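Local coordinates for protein glucoamylase (Thermoanaerobacterium thermosaccharolyticum, PDB 1LF6) that hydrolyses terminal alpha-1,4-linked glucose units of glucan chains, probably one after another from the non-reducing ends with release of beta-D-glucose, at residues 435-440 with 574-579; 530-535 with 560-565; 597-602 with 635-640. One frame throughout, in Å; residues are numbered along the deposited sequence.

All three contacts are largely buried in the (alpha/alpha)6 barrel, their centres 11 to 14 Å apart on one side of the chain's centre, yet they differ sharply in chemistry. Contact 1 joins two loops at the probable catalytic turn and mixes an aromatic-arginine overlap with charge and water. Contact 2, farther from the chain's centre at about 25 Å, is small and has no hydrogen bond between its segments. Contact 3, about 14 Å from that centre, has the largest buried area and combines backbone pairing, CH-pi contacts and a salt bridge. Segment 574-579 touches both 530-535 and 597-602, and contacts 2 and 3 also meet directly, P534 against L602.

Contact 1 of 3, residues 435-440 with 574-579; sequences ERWEEI and YRYNHD
W437 and R575 make the tight half of this contact between two loops of the (alpha/alpha)6 barrel, one following helix 414-428 and the other strand 570-573. The indole is covered on both faces: CG of R436 lies over the centre of one, while NE of R575 stands 3.5 Å above the plane of the other, toward the rim. The bend at chi3 of R575 (88°) sets NE there. Guanidinium and ring are inclined by 60°, and the cation-pi contact is off-centre, with R575 CZ 4.2 Å from the centroid of the five-membered ring of W437. Y576 adds its CD2, 3.7 Å from W437 CD1, and the indole NE1 is bonded to D533. W437 is part of the type I turn from E435 to E438, probably the proton acceptor and donor; OE1 of E435 accepts from the backbone N of both E439 and I440, which would steady that carboxylate. The side of the partly exposed E439 is looser. Its OE2 forms a salt bridge of 3.5 Å with NH2 of R575, whose link to D579 is weak. E439 OE1, also paired with R504, is the short exception, approaching Y576 OH tip to tip at 2.6 Å. A water lies between R575 NH1, from which it accepts at 2.6 Å, and W437 O, to which it donates at 2.8 Å.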
loop_
_atom_site.group_PDB
_atom_site.type_symbol
_atom_site.label_atom_id
_atom_site.label_comp_id
_atom_site.label_asym_id
_atom_site.label_seq_id
_atom_site.Cartn_x
_atom_site.Cartn_y
_atom_site.Cartn_z
ATOM N N GLU A 435 -10.096 1.974 18.667
ATOM C CA GLU A 435 -8.738 1.477 18.807
ATOM C C GLU A 435 -8.121 1.425 17.416
ATOM O O GLU A 435 -8.756 1.856 16.449
ATOM C CB GLU A 435 -8.734 0.107 19.491
ATOM C CG GLU A 435 -9.924 -0.790 19.154
ATOM C CD GLU A 435 -10.044 -1.086 17.663
ATOM O OE1 GLU A 435 -10.844 -0.422 16.975
ATOM O OE2 GLU A 435 -9.332 -1.984 17.180
ATOM N N ARG A 436 -6.909 0.895 17.292
ATOM C CA ARG A 436 -6.239 0.919 15.993
ATOM C C ARG A 436 -6.873 0.198 14.798
ATOM O O ARG A 436 -6.497 0.459 13.660
ATOM C CB ARG A 436 -4.773 0.501 16.153
ATOM C CG ARG A 436 -4.507 -0.950 16.450
ATOM C CD ARG A 436 -3.000 -1.160 16.574
ATOM N NE ARG A 436 -2.613 -2.564 16.681
ATOM C CZ ARG A 436 -1.359 -2.994 16.589
ATOM N NH1 ARG A 436 -1.085 -4.288 16.690
ATOM N NH2 ARG A 436 -0.375 -2.128 16.393
ATOM N N TRP A 437 -7.828 -0.696 15.030
ATOM C CA TRP A 437 -8.468 -1.364 13.907
ATOM C C TRP A 437 -9.625 -0.487 13.407
ATOM O O TRP A 437 -10.311 -0.831 12.446
ATOM C CB TRP A 437 -8.969 -2.751 14.311
ATOM C CG TRP A 437 -7.869 -3.686 14.782
ATOM C CD1 TRP A 437 -7.944 -4.574 15.817
ATOM C CD2 TRP A 437 -6.540 -3.816 14.242
ATOM N NE1 TRP A 437 -6.748 -5.242 15.961
ATOM C CE2 TRP A 437 -5.870 -4.798 15.008
ATOM C CE3 TRP A 437 -5.852 -3.199 13.187
ATOM C CZ2 TRP A 437 -4.545 -5.178 14.755
ATOM C CZ3 TRP A 437 -4.528 -3.578 12.935
ATOM C CH2 TRP A 437 -3.892 -4.558 13.718
ATOM N N GLU A 438 -9.821 0.648 14.079
ATOM C CA GLU A 438 -10.847 1.635 13.723
ATOM C C GLU A 438 -12.281 1.125 13.807
ATOM O O GLU A 438 -13.130 1.526 13.004
ATOM C CB GLU A 438 -10.589 2.138 12.306
ATOM C CG GLU A 438 -9.127 2.427 12.006
ATOM C CD GLU A 438 -8.936 3.106 10.669
ATOM O OE1 GLU A 438 -8.982 2.416 9.626
ATOM O OE2 GLU A 438 -8.762 4.342 10.660
ATOM N N GLU A 439 -12.571 0.274 14.785
ATOM C CA GLU A 439 -13.906 -0.311 14.877
ATOM C C GLU A 439 -14.701 -0.120 16.158
ATOM O O GLU A 439 -15.930 -0.076 16.128
ATOM C CB GLU A 439 -13.799 -1.815 14.598
ATOM C CG GLU A 439 -12.982 -2.136 13.351
ATOM C CD GLU A 439 -12.710 -3.622 13.189
ATOM O OE1 GLU A 439 -12.469 -4.301 14.210
ATOM O OE2 GLU A 439 -12.713 -4.106 12.040
ATOM N N ILE A 440 -14.021 -0.002 17.286
ATOM C CA ILE A 440 -14.738 0.108 18.545
ATOM C C ILE A 440 -14.018 0.996 19.545
ATOM O O ILE A 440 -12.792 1.135 19.492
ATOM C CB ILE A 440 -14.919 -1.299 19.144
ATOM C CG1 ILE A 440 -15.799 -1.248 20.392
ATOM C CG2 ILE A 440 -13.551 -1.909 19.436
ATOM C CD1 ILE A 440 -16.162 -2.634 20.905
ATOM N N TYR A 574 -4.401 -13.714 13.999
ATOM C CA TYR A 574 -5.566 -12.943 13.545
ATOM C C TYR A 574 -5.495 -11.681 14.406
ATOM O O TYR A 574 -4.826 -11.679 15.442
ATOM C CB TYR A 574 -6.880 -13.652 13.884
ATOM C CG TYR A 574 -7.142 -14.943 13.147
ATOM C CD1 TYR A 574 -7.664 -14.936 11.858
ATOM C CD2 TYR A 574 -6.883 -16.177 13.751
ATOM C CE1 TYR A 574 -7.928 -16.124 11.185
ATOM C CE2 TYR A 574 -7.142 -17.373 13.085
ATOM C CZ TYR A 574 -7.665 -17.338 11.804
ATOM O OH TYR A 574 -7.935 -18.516 11.145
ATOM N N ARG A 575 -6.196 -10.629 14.001
ATOM C CA ARG A 575 -6.215 -9.379 14.767
ATOM C C ARG A 575 -6.948 -9.579 16.096
ATOM O O ARG A 575 -6.630 -8.931 17.089
ATOM C CB ARG A 575 -6.932 -8.281 13.983
ATOM C CG ARG A 575 -6.439 -8.086 12.568
ATOM C CD ARG A 575 -7.557 -7.469 11.728
ATOM N NE ARG A 575 -7.588 -6.026 11.764
ATOM C CZ ARG A 575 -8.657 -5.292 11.462
ATOM N NH1 ARG A 575 -8.585 -3.970 11.514
ATOM N NH2 ARG A 575 -9.801 -5.873 11.144
ATOM N N TYR A 576 -7.946 -10.462 16.092
ATOM C CA TYR A 576 -8.744 -10.781 17.286
ATOM C C TYR A 576 -9.774 -11.839 16.906
ATOM O O TYR A 576 -10.054 -12.027 15.724
ATOM C CB TYR A 576 -9.450 -9.527 17.824
ATOM C CG TYR A 576 -10.327 -8.815 16.813
ATOM C CD1 TYR A 576 -11.629 -9.253 16.549
ATOM C CD2 TYR A 576 -9.847 -7.715 16.101
ATOM C CE1 TYR A 576 -12.427 -8.617 15.603
ATOM C CE2 TYR A 576 -10.642 -7.071 15.148
ATOM C CZ TYR A 576 -11.927 -7.528 14.907
ATOM O OH TYR A 576 -12.705 -6.901 13.961
ATOM N N ASN A 577 -10.337 -12.531 17.894
ATOM C CA ASN A 577 -11.323 -13.572 17.600
ATOM C C ASN A 577 -12.567 -12.993 16.945
ATOM O O ASN A 577 -13.041 -11.925 17.333
ATOM C CB ASN A 577 -11.761 -14.311 18.875
ATOM C CG ASN A 577 -10.842 -14.072 20.043
ATOM O OD1 ASN A 577 -10.643 -12.934 20.470
ATOM N ND2 ASN A 577 -10.275 -15.152 20.579
ATOM N N HIS A 578 -13.085 -13.713 15.954
ATOM C CA HIS A 578 -14.297 -13.334 15.233
ATOM C C HIS A 578 -14.142 -12.153 14.285
ATOM O O HIS A 578 -15.129 -11.546 13.869
ATOM C CB HIS A 578 -15.427 -13.069 16.230
ATOM C CG HIS A 578 -15.625 -14.183 17.211
ATOM N ND1 HIS A 578 -15.978 -15.457 16.825
ATOM C CD2 HIS A 578 -15.474 -14.227 18.557
ATOM C CE1 HIS A 578 -16.035 -16.240 17.889
ATOM N NE2 HIS A 578 -15.733 -15.517 18.952
ATOM N N ASP A 579 -12.900 -11.831 13.943
ATOM C CA ASP A 579 -12.629 -10.735 13.022
ATOM C C ASP A 579 -13.293 -11.109 11.699
ATOM O O ASP A 579 -13.157 -12.239 11.227
ATOM C CB ASP A 579 -11.114 -10.574 12.842
ATOM C CG ASP A 579 -10.743 -9.449 11.885
ATOM O OD1 ASP A 579 -11.639 -8.705 11.434
ATOM O OD2 ASP A 579 -9.536 -9.308 11.593
HETATM O O HOH W 1 -10.238 -2.509 10.215
#

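Contact 2 of 3, residues 530-535 with 560-565; sequences EIVDPS and DSTIKV
In what is probably the second shell of the active site, V532 and P534 bring the backbone around D533 against T562 and I563, where helix 550-562 gives way to strand 564-567. D533, between the two apolar residues, lies about 5 Å by side chain from E435, the probable proton acceptor, and its CB points away from the helix end. The contact thus joins a loop that runs close behind the probable catalytic residues to the end of helix 550-562.

The main apolar probe is I563, the first residue to leave helical backbone torsions. Its CG1 sits between the backbone N and the carbonyl carbon (chi1 56°), and chi2 of 177° extends CD1 beyond it. That methyl reaches P534 CD at 3.5 Å, tighter than usual for two carbons, and approaches V532 O at 3.9 Å. V532 CG2 is more distant, 4.2 Å from I563 CD1, and the same valine methyl lies 3.5 Å from OG1 of T562. This hydroxyl is bonded back into its own helix, to the carbonyl of V558.

Behind the apolar surface, D533 forms an Asx turn. Its OD1 accepts from the backbone N of S535 at 2.7 Å and from OG of S535 at 2.6 Å, both from the same face of the carboxylate. OD2 is engaged by W437, and the serine hydroxyl by R436.

No hydrogen bond crosses between the segments, so their fit rests mainly on methyl and proline carbons, with the T562 hydroxyl oxygen against a valine methyl, whereas the polar groups find partners within their own segment, in the helix or in other loops. With both carboxylate oxygens engaged, D533 is likely to be restrained in rotation and, through OD2, probably helps to fix the indole of W437, a residue of the probable catalytic turn.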
loop_
_atom_site.group_PDB
_atom_site.type_symbol
_atom_site.label_atom_id
_atom_site.label_comp_id
_atom_site.label_asym_id
_atom_site.label_seq_id
_atom_site.Cartn_x
_atom_site.Cartn_y
_atom_site.Cartn_z
ATOM N N GLU A 530 -14.586 -12.164 25.995
ATOM C CA GLU A 530 -14.373 -13.263 25.051
ATOM C C GLU A 530 -13.395 -12.855 23.952
ATOM O O GLU A 530 -12.917 -13.699 23.193
ATOM C CB GLU A 530 -15.679 -13.655 24.349
ATOM C CG GLU A 530 -16.825 -14.150 25.217
ATOM C CD GLU A 530 -18.046 -14.495 24.376
ATOM O OE1 GLU A 530 -17.948 -15.414 23.537
ATOM O OE2 GLU A 530 -19.105 -13.845 24.538
ATOM N N ILE A 531 -13.107 -11.564 23.860
ATOM C CA ILE A 531 -12.247 -11.064 22.789
ATOM C C ILE A 531 -10.832 -10.654 23.166
ATOM O O ILE A 531 -10.639 -9.746 23.979
ATOM C CB ILE A 531 -12.912 -9.847 22.108
ATOM C CG1 ILE A 531 -14.404 -10.133 21.865
ATOM C CG2 ILE A 531 -12.201 -9.516 20.816
ATOM C CD1 ILE A 531 -14.692 -11.315 20.944
ATOM N N VAL A 532 -9.846 -11.327 22.577
ATOM C CA VAL A 532 -8.444 -10.991 22.817
ATOM C C VAL A 532 -7.851 -10.463 21.512
ATOM O O VAL A 532 -8.355 -10.761 20.427
ATOM C CB VAL A 532 -7.620 -12.202 23.347
ATOM C CG1 VAL A 532 -8.115 -12.575 24.734
ATOM C CG2 VAL A 532 -7.707 -13.388 22.395
ATOM N N ASP A 533 -6.788 -9.674 21.625
ATOM C CA ASP A 533 -6.163 -9.022 20.475
ATOM C C ASP A 533 -4.650 -8.921 20.720
ATOM O O ASP A 533 -4.218 -8.419 21.756
ATOM C CB ASP A 533 -6.793 -7.627 20.358
ATOM C CG ASP A 533 -6.324 -6.850 19.145
ATOM O OD1 ASP A 533 -5.129 -6.934 18.793
ATOM O OD2 ASP A 533 -7.161 -6.126 18.558
ATOM N N PRO A 534 -3.824 -9.395 19.771
ATOM C CA PRO A 534 -2.369 -9.330 19.955
ATOM C C PRO A 534 -1.814 -7.914 20.096
ATOM O O PRO A 534 -0.652 -7.733 20.458
ATOM C CB PRO A 534 -1.830 -10.050 18.725
ATOM C CG PRO A 534 -2.891 -9.850 17.717
ATOM C CD PRO A 534 -4.158 -10.043 18.493
ATOM N N SER A 535 -2.654 -6.918 19.820
ATOM C CA SER A 535 -2.254 -5.519 19.921
ATOM C C SER A 535 -1.810 -5.146 21.331
ATOM O O SER A 535 -1.156 -4.121 21.525
ATOM C CB SER A 535 -3.411 -4.602 19.504
ATOM O OG SER A 535 -3.771 -4.816 18.149
ATOM N N ASP A 560 -2.247 -17.181 21.918
ATOM C CA ASP A 560 -1.735 -18.279 21.108
ATOM C C ASP A 560 -2.666 -19.492 21.068
ATOM O O ASP A 560 -2.642 -20.270 20.113
ATOM C CB ASP A 560 -0.345 -18.699 21.589
ATOM C CG ASP A 560 0.710 -17.641 21.294
ATOM O OD1 ASP A 560 0.417 -16.736 20.485
ATOM O OD2 ASP A 560 1.822 -17.726 21.852
ATOM N N SER A 561 -3.494 -19.646 22.095
ATOM C CA SER A 561 -4.427 -20.768 22.146
ATOM C C SER A 561 -5.677 -20.492 21.321
ATOM O O SER A 561 -6.380 -21.413 20.929
ATOM C CB SER A 561 -4.854 -21.048 23.591
ATOM O OG SER A 561 -3.736 -21.390 24.383
ATOM N N THR A 562 -5.948 -19.223 21.039
ATOM C CA THR A 562 -7.159 -18.887 20.305
ATOM C C THR A 562 -7.005 -18.275 18.916
ATOM O O THR A 562 -7.822 -18.538 18.035
ATOM C CB THR A 562 -8.042 -17.932 21.146
ATOM O OG1 THR A 562 -7.376 -16.674 21.297
ATOM C CG2 THR A 562 -8.282 -18.513 22.527
ATOM N N ILE A 563 -5.972 -17.466 18.706
ATOM C CA ILE A 563 -5.827 -16.821 17.409
ATOM C C ILE A 563 -4.456 -16.913 16.758
ATOM O O ILE A 563 -4.076 -16.052 15.957
ATOM C CB ILE A 563 -6.254 -15.334 17.490
ATOM C CG1 ILE A 563 -5.456 -14.618 18.580
ATOM C CG2 ILE A 563 -7.757 -15.242 17.795
ATOM C CD1 ILE A 563 -5.758 -13.131 18.693
ATOM N N LYS A 564 -3.710 -17.951 17.109
ATOM C CA LYS A 564 -2.406 -18.181 16.507
ATOM C C LYS A 564 -2.572 -19.334 15.525
ATOM O O LYS A 564 -3.306 -20.287 15.793
ATOM C CB LYS A 564 -1.363 -18.566 17.560
ATOM C CG LYS A 564 -0.008 -18.919 16.950
ATOM C CD LYS A 564 0.991 -19.429 17.974
ATOM C CE LYS A 564 2.309 -19.774 17.280
ATOM N NZ LYS A 564 3.313 -20.375 18.196
ATOM N N VAL A 565 -1.923 -19.233 14.373
ATOM C CA VAL A 565 -1.982 -20.300 13.378
ATOM C C VAL A 565 -0.592 -20.522 12.789
ATOM O O VAL A 565 0.056 -19.575 12.340
ATOM C CB VAL A 565 -2.946 -19.972 12.209
ATOM C CG1 VAL A 565 -2.844 -21.057 11.135
ATOM C CG2 VAL A 565 -4.384 -19.873 12.717
#

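Contact 3 of 3, residues 597-602 with 635-640; sequences RLWPLL and SEQVWE
E636 has CG anti to its backbone N (chi1 172°) and an extended chain beyond, and its carboxylate runs alongside W599, the two planes only 6° apart. CG of E636 lies over the six-membered ring of W599, 3.5 Å from the centroid, and CG of Q637 covers the five-membered ring at 3.7 Å, both CH-pi contacts on one face. An alanine at W599 would probably open a gap and leave E636 and Q637 without that surface. NE2 of Q637 donates to OE2 of E636, whose OE1 is held by Y337, and also bonds to Y581 O. The Q637 side chain is about 4 Å from that of W325, probably a substrate-binding residue, which puts this face of W599 near the probable substrate site. W599 is also the N-cap residue of barrel helix 600-612. Just ahead of it, L598 and V638 form a single antiparallel hydrogen-bonded bridge, with V638 N to L598 O at 2.8 Å; R597 N donates to Q637 OE1 at 2.9 Å. Farther out, W639 CZ3 lies over the centre of the R597 guanidinium. NH1 of R597 meets the syn lone pair of E640 OE2 at 3.2 Å, while NH2 bonds to E583 and E640 OE1 to Y574.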
loop_
_atom_site.group_PDB
_atom_site.type_symbol
_atom_site.label_atom_id
_atom_site.label_comp_id
_atom_site.label_asym_id
_atom_site.label_seq_id
_atom_site.Cartn_x
_atom_site.Cartn_y
_atom_site.Cartn_z
ATOM N N ARG A 597 -8.379 -12.699 8.039
ATOM C CA ARG A 597 -7.340 -13.709 7.927
ATOM C C ARG A 597 -6.087 -13.344 8.720
ATOM O O ARG A 597 -6.126 -12.464 9.581
ATOM C CB ARG A 597 -7.031 -13.951 6.446
ATOM C CG ARG A 597 -8.284 -14.288 5.622
ATOM C CD ARG A 597 -8.912 -15.647 6.002
ATOM N NE ARG A 597 -10.200 -15.879 5.343
ATOM C CZ ARG A 597 -10.831 -17.053 5.303
ATOM N NH1 ARG A 597 -10.299 -18.120 5.878
ATOM N NH2 ARG A 597 -12.004 -17.160 4.692
ATOM N N LEU A 598 -4.987 -14.034 8.441
ATOM C CA LEU A 598 -3.722 -13.818 9.142
ATOM C C LEU A 598 -2.951 -12.601 8.646
ATOM O O LEU A 598 -2.862 -12.362 7.448
ATOM C CB LEU A 598 -2.848 -15.068 9.014
ATOM C CG LEU A 598 -3.051 -16.233 9.996
ATOM C CD1 LEU A 598 -4.455 -16.256 10.557
ATOM C CD2 LEU A 598 -2.722 -17.537 9.278
ATOM N N TRP A 599 -2.381 -11.848 9.580
ATOM C CA TRP A 599 -1.629 -10.651 9.235
ATOM C C TRP A 599 -0.130 -10.800 9.443
ATOM O O TRP A 599 0.344 -10.885 10.577
ATOM C CB TRP A 599 -2.122 -9.457 10.061
ATOM C CG TRP A 599 -3.492 -8.960 9.681
ATOM C CD1 TRP A 599 -4.628 -9.705 9.531
ATOM C CD2 TRP A 599 -3.870 -7.601 9.443
ATOM N NE1 TRP A 599 -5.690 -8.893 9.218
ATOM C CE2 TRP A 599 -5.254 -7.596 9.157
ATOM C CE3 TRP A 599 -3.174 -6.385 9.444
ATOM C CZ2 TRP A 599 -5.958 -6.418 8.872
ATOM C CZ3 TRP A 599 -3.874 -5.212 9.163
ATOM C CH2 TRP A 599 -5.256 -5.241 8.880
ATOM N N PRO A 600 0.645 -10.846 8.350
ATOM C CA PRO A 600 2.087 -10.977 8.576
ATOM C C PRO A 600 2.576 -9.825 9.463
ATOM O O PRO A 600 3.596 -9.937 10.142
ATOM C CB PRO A 600 2.678 -10.953 7.157
ATOM C CG PRO A 600 1.531 -10.539 6.257
ATOM C CD PRO A 600 0.305 -11.062 6.936
ATOM N N LEU A 601 1.834 -8.721 9.456
ATOM C CA LEU A 601 2.175 -7.569 10.293
ATOM C C LEU A 601 2.269 -8.032 11.747
ATOM O O LEU A 601 3.187 -7.654 12.466
ATOM C CB LEU A 601 1.096 -6.484 10.182
ATOM C CG LEU A 601 1.102 -5.355 11.225
ATOM C CD1 LEU A 601 2.398 -4.560 11.145
ATOM C CD2 LEU A 601 -0.097 -4.443 10.990
ATOM N N LEU A 602 1.313 -8.854 12.172
ATOM C CA LEU A 602 1.293 -9.347 13.539
ATOM C C LEU A 602 2.388 -10.374 13.808
ATOM O O LEU A 602 2.752 -10.614 14.960
ATOM C CB LEU A 602 -0.089 -9.911 13.872
ATOM C CG LEU A 602 -1.158 -8.815 13.763
ATOM C CD1 LEU A 602 -2.530 -9.378 14.117
ATOM C CD2 LEU A 602 -0.778 -7.653 14.689
ATOM N N SER A 635 1.624 -8.637 1.752
ATOM C CA SER A 635 0.229 -8.232 1.782
ATOM C C SER A 635 -0.221 -7.996 3.214
ATOM O O SER A 635 0.473 -8.339 4.166
ATOM C CB SER A 635 -0.655 -9.313 1.146
ATOM O OG SER A 635 -0.693 -10.476 1.958
ATOM N N GLU A 636 -1.395 -7.396 3.349
ATOM C CA GLU A 636 -1.982 -7.132 4.646
ATOM C C GLU A 636 -2.378 -8.458 5.298
ATOM O O GLU A 636 -2.208 -8.646 6.505
ATOM C CB GLU A 636 -3.218 -6.253 4.461
ATOM C CG GLU A 636 -4.058 -6.048 5.707
ATOM C CD GLU A 636 -5.321 -5.274 5.406
ATOM O OE1 GLU A 636 -5.265 -4.028 5.396
ATOM O OE2 GLU A 636 -6.364 -5.921 5.159
ATOM N N GLN A 637 -2.890 -9.382 4.485
ATOM C CA GLN A 637 -3.343 -10.678 4.984
ATOM C C GLN A 637 -2.941 -11.870 4.120
ATOM O O GLN A 637 -2.777 -11.736 2.908
ATOM C CB GLN A 637 -4.873 -10.673 5.096
ATOM C CG GLN A 637 -5.445 -9.577 5.971
ATOM C CD GLN A 637 -6.959 -9.601 6.004
ATOM O OE1 GLN A 637 -7.570 -10.652 6.202
ATOM N NE2 GLN A 637 -7.572 -8.441 5.816
ATOM N N VAL A 638 -2.804 -13.035 4.760
ATOM C CA VAL A 638 -2.470 -14.288 4.083
ATOM C C VAL A 638 -3.408 -15.396 4.576
ATOM O O VAL A 638 -3.943 -15.320 5.687
ATOM C CB VAL A 638 -1.002 -14.739 4.358
ATOM C CG1 VAL A 638 -0.024 -13.693 3.829
ATOM C CG2 VAL A 638 -0.798 -14.979 5.846
ATOM N N TRP A 639 -3.604 -16.423 3.748
ATOM C CA TRP A 639 -4.477 -17.549 4.090
ATOM C C TRP A 639 -3.870 -18.453 5.156
ATOM O O TRP A 639 -2.647 -18.607 5.229
ATOM C CB TRP A 639 -4.774 -18.390 2.844
ATOM C CG TRP A 639 -5.551 -17.676 1.791
ATOM C CD1 TRP A 639 -5.059 -17.078 0.667
ATOM C CD2 TRP A 639 -6.972 -17.522 1.739
ATOM N NE1 TRP A 639 -6.087 -16.567 -0.086
ATOM C CE2 TRP A 639 -7.273 -16.827 0.549
ATOM C CE3 TRP A 639 -8.021 -17.905 2.584
ATOM C CZ2 TRP A 639 -8.582 -16.506 0.181
ATOM C CZ3 TRP A 639 -9.326 -17.583 2.213
ATOM C CH2 TRP A 639 -9.590 -16.890 1.021
ATOM N N GLU A 640 -4.723 -19.069 5.970
ATOM C CA GLU A 640 -4.257 -19.958 7.031
ATOM C C GLU A 640 -3.683 -21.274 6.517
ATOM O O GLU A 640 -2.721 -21.792 7.078
ATOM C CB GLU A 640 -5.387 -20.321 8.002
ATOM C CG GLU A 640 -6.112 -19.177 8.661
ATOM C CD GLU A 640 -7.314 -18.723 7.869
ATOM O OE1 GLU A 640 -8.288 -18.261 8.503
ATOM O OE2 GLU A 640 -7.288 -18.819 6.622
HETATM O O HOH W 2 0.149 -7.611 7.090
#